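PDB 2OKX: rhamnosidase B from Bacillus sp., which hydrolyses terminal alpha-L-rhamnose residues from rhamnosides, probably with inversion as a member of glycoside hydrolase family 78. Local coordinates for residues E572-V577 / L615-S620. Residues are numbered along the deposited sequence; the frame is centred on the assembly and turned at random.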
ATOM      1  N   GLU A 572       0.203   2.714  -1.073  1.00 19.80           N
ATOM      2  CA  GLU A 572       1.211   2.064  -0.241  1.00 20.19           C
ATOM      3  C   GLU A 572       1.614   0.605  -0.475  1.00 20.94           C
ATOM      4  O   GLU A 572       2.811   0.304  -0.517  1.00 18.61           O
ATOM      5  CB  GLU A 572       0.813   2.254   1.229  1.00 20.06           C
ATOM      6  CG  GLU A 572       0.201   3.633   1.503  1.00 19.17           C
ATOM      7  CD  GLU A 572       0.161   3.997   2.978  1.00 20.88           C
ATOM      8  OE1 GLU A 572      -0.575   4.943   3.337  1.00 21.24           O
ATOM      9  OE2 GLU A 572       0.870   3.353   3.776  1.00 22.68           O
ATOM     10  N   GLN A 573       0.641  -0.297  -0.614  1.00 17.54           N
ATOM     11  CA  GLN A 573       0.946  -1.718  -0.807  1.00 18.70           C
ATOM     12  C   GLN A 573       1.731  -2.201   0.419  1.00 20.24           C
ATOM     13  O   GLN A 573       2.611  -3.064   0.320  1.00 21.09           O
ATOM     14  CB  GLN A 573       1.778  -1.922  -2.081  1.00 19.54           C
ATOM     15  CG  GLN A 573       1.015  -1.654  -3.381  1.00 19.47           C
ATOM     16  CD  GLN A 573       1.928  -1.530  -4.597  1.00 19.05           C
ATOM     17  OE1 GLN A 573       2.942  -2.218  -4.704  1.00 19.62           O
ATOM     18  NE2 GLN A 573       1.552  -0.658  -5.529  1.00 17.91           N
ATOM     19  N   VAL A 574       1.387  -1.634   1.572  1.00 19.11           N
ATOM     20  CA  VAL A 574       2.042  -1.949   2.842  1.00 19.33           C
ATOM     21  C   VAL A 574       1.212  -2.834   3.767  1.00 19.43           C
ATOM     22  O   VAL A 574      -0.003  -2.664   3.880  1.00 16.00           O
ATOM     23  CB  VAL A 574       2.382  -0.643   3.609  1.00 19.94           C
ATOM     24  CG1 VAL A 574       2.899  -0.964   5.012  1.00 20.75           C
ATOM     25  CG2 VAL A 574       3.427   0.154   2.839  1.00 20.37           C
ATOM     26  N   PHE A 575       1.873  -3.776   4.434  1.00 18.98           N
ATOM     27  CA  PHE A 575       1.176  -4.630   5.376  1.00 19.84           C
ATOM     28  C   PHE A 575       1.005  -3.868   6.687  1.00 22.67           C
ATOM     29  O   PHE A 575       1.904  -3.850   7.535  1.00 21.33           O
ATOM     30  CB  PHE A 575       1.947  -5.937   5.618  1.00 21.49           C
ATOM     31  CG  PHE A 575       1.489  -6.706   6.837  1.00 21.89           C
ATOM     32  CD1 PHE A 575       0.160  -6.660   7.260  1.00 20.63           C
ATOM     33  CD2 PHE A 575       2.394  -7.472   7.566  1.00 22.13           C
ATOM     34  CE1 PHE A 575      -0.256  -7.367   8.393  1.00 22.89           C
ATOM     35  CE2 PHE A 575       1.991  -8.183   8.698  1.00 23.03           C
ATOM     36  CZ  PHE A 575       0.663  -8.127   9.113  1.00 23.43           C
ATOM     37  N   TRP A 576      -0.143  -3.215   6.831  1.00 21.06           N
ATOM     38  CA  TRP A 576      -0.452  -2.488   8.049  1.00 21.86           C
ATOM     39  C   TRP A 576      -1.181  -3.475   8.951  1.00 23.61           C
ATOM     40  O   TRP A 576      -2.170  -4.091   8.550  1.00 21.06           O
ATOM     41  CB  TRP A 576      -1.334  -1.278   7.754  1.00 22.30           C
ATOM     42  CG  TRP A 576      -0.571  -0.073   7.279  1.00 22.50           C
ATOM     43  CD1 TRP A 576      -0.260   0.257   5.987  1.00 22.78           C
ATOM     44  CD2 TRP A 576      -0.083   0.998   8.094  1.00 20.94           C
ATOM     45  NE1 TRP A 576       0.380   1.478   5.950  1.00 21.89           N
ATOM     46  CE2 TRP A 576       0.497   1.953   7.231  1.00 20.83           C
ATOM     47  CE3 TRP A 576      -0.090   1.248   9.474  1.00 21.85           C
ATOM     48  CZ2 TRP A 576       1.065   3.143   7.702  1.00 22.28           C
ATOM     49  CZ3 TRP A 576       0.476   2.433   9.944  1.00 22.03           C
ATOM     50  CH2 TRP A 576       1.043   3.365   9.058  1.00 21.51           C
ATOM     51  N   VAL A 577      -0.674  -3.625  10.168  1.00 23.69           N
ATOM     52  CA  VAL A 577      -1.225  -4.569  11.129  1.00 23.18           C
ATOM     53  C   VAL A 577      -2.686  -4.345  11.492  1.00 23.36           C
ATOM     54  O   VAL A 577      -3.484  -5.282  11.467  1.00 23.94           O
ATOM     55  CB  VAL A 577      -0.370  -4.570  12.407  1.00 23.10           C
ATOM     56  CG1 VAL A 577      -0.902  -5.594  13.405  1.00 22.13           C
ATOM     57  CG2 VAL A 577       1.079  -4.876  12.040  1.00 22.49           C
ATOM     58  N   LEU A 615       5.811  -2.725  15.790  1.00 25.00           N
ATOM     59  CA  LEU A 615       5.532  -1.775  14.711  1.00 23.78           C
ATOM     60  C   LEU A 615       4.130  -1.917  14.132  1.00 23.12           C
ATOM     61  O   LEU A 615       3.585  -3.019  14.073  1.00 23.88           O
ATOM     62  CB  LEU A 615       6.569  -1.927  13.594  1.00 22.86           C
ATOM     63  CG  LEU A 615       7.785  -0.994  13.666  1.00 24.72           C
ATOM     64  CD1 LEU A 615       8.380  -1.020  15.064  1.00 24.09           C
ATOM     65  CD2 LEU A 615       8.817  -1.408  12.625  1.00 20.70           C
ATOM     66  N   ASP A 616       3.558  -0.793  13.703  1.00 22.08           N
ATOM     67  CA  ASP A 616       2.212  -0.773  13.141  1.00 21.68           C
ATOM     68  C   ASP A 616       2.132  -1.264  11.692  1.00 22.34           C
ATOM     69  O   ASP A 616       1.041  -1.483  11.165  1.00 23.07           O
ATOM     70  CB  ASP A 616       1.599   0.630  13.298  1.00 21.61           C
ATOM     71  CG  ASP A 616       2.552   1.744  12.893  1.00 23.31           C
ATOM     72  OD1 ASP A 616       2.411   2.862  13.437  1.00 22.13           O
ATOM     73  OD2 ASP A 616       3.426   1.513  12.031  1.00 23.65           O
ATOM     74  N   GLN A 617       3.289  -1.424  11.053  1.00 21.36           N
ATOM     75  CA  GLN A 617       3.384  -1.961   9.695  1.00 22.51           C
ATOM     76  C   GLN A 617       4.743  -2.656   9.599  1.00 23.18           C
ATOM     77  O   GLN A 617       5.741  -2.143  10.109  1.00 24.17           O
ATOM     78  CB  GLN A 617       3.215  -0.869   8.614  1.00 20.59           C
ATOM     79  CG  GLN A 617       3.620   0.546   8.997  1.00 22.92           C
ATOM     80  CD  GLN A 617       5.117   0.767   8.944  1.00 23.17           C
ATOM     81  OE1 GLN A 617       5.740   0.644   7.887  1.00 21.07           O
ATOM     82  NE2 GLN A 617       5.702   1.099  10.088  1.00 22.12           N
ATOM     83  N   VAL A 618       4.770  -3.836   8.982  1.00 21.99           N
ATOM     84  CA  VAL A 618       5.997  -4.627   8.871  1.00 23.25           C
ATOM     85  C   VAL A 618       6.055  -5.465   7.587  1.00 24.85           C
ATOM     86  O   VAL A 618       5.034  -5.669   6.928  1.00 25.07           O
ATOM     87  CB  VAL A 618       6.111  -5.616  10.062  1.00 23.68           C
ATOM     88  CG1 VAL A 618       6.071  -4.864  11.384  1.00 22.44           C
ATOM     89  CG2 VAL A 618       4.966  -6.634  10.001  1.00 22.52           C
ATOM     90  N   PRO A 619       7.261  -5.911   7.184  1.00 24.77           N
ATOM     91  CA  PRO A 619       8.557  -5.627   7.818  1.00 26.27           C
ATOM     92  C   PRO A 619       8.924  -4.261   7.254  1.00 26.64           C
ATOM     93  O   PRO A 619       8.986  -4.092   6.034  1.00 25.27           O
ATOM     94  CB  PRO A 619       9.449  -6.751   7.301  1.00 24.86           C
ATOM     95  CG  PRO A 619       8.911  -6.983   5.920  1.00 26.07           C
ATOM     96  CD  PRO A 619       7.409  -6.925   6.122  1.00 25.60           C
ATOM     97  N   SER A 620       9.151  -3.285   8.131  1.00 25.31           N
ATOM     98  CA  SER A 620       9.413  -1.927   7.667  1.00 25.22           C
ATOM     99  C   SER A 620      10.557  -1.168   8.323  1.00 26.32           C
ATOM    100  O   SER A 620      10.971  -1.473   9.445  1.00 25.85           O
ATOM    101  CB  SER A 620       8.129  -1.105   7.818  1.00 23.72           C
ATOM    102  OG  SER A 620       8.347   0.265   7.546  1.00 24.10           O
TER
HETATM  103  O   HOH W   1       4.953  -3.999   4.510  1.00 24.00           O
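Gln617 lies on one face of the Trp576 indole: its CG sits 3.6 Å from the centroid of the six-membered ring, almost exactly on the ring normal, a clean CH-pi contact. At the ring edge, NE1 donates in plane to Glu572 OE2 at 2.9 Å. The Asp616 carboxylate lies alongside the ring, CG 3.7 Å from Trp576 CZ3, its plane turned 41° from the indole. The Gln617 amide is held on both ends: NE2 gives a hydrogen bond to Asp616 OD2 at 3.0 Å and another to the carbonyl of Trp622, while OE1 meets the Ser620 hydroxyl. Asp616 OD1 in turn bonds Ser624. The two loops join through a single beta bridge, Trp576 opposite Gln617, with Val618 N bonding Phe575 O at 3.2 Å and Val577 N bonding Asp616 O at 2.9 Å. A water accepts from Phe575 N and donates to Val618 O, and the Phe575 ring packs its CE2 against Val618 CG2. An alanine in place of Trp576 would probably leave Gln617 CG without its aromatic partner and Glu572 OE2 without the indole N-H. Both loops precede helices of the six-hairpin glycosidase domain; a glycerol, probably from the crystallisation liquor, lies next to Trp576 and bonds Glu572 OE1, consistent with a small pocket. Glu572 is held through both oxygens, OE1 by Arg858 and OE2 by the indole, which probably limits its rotation.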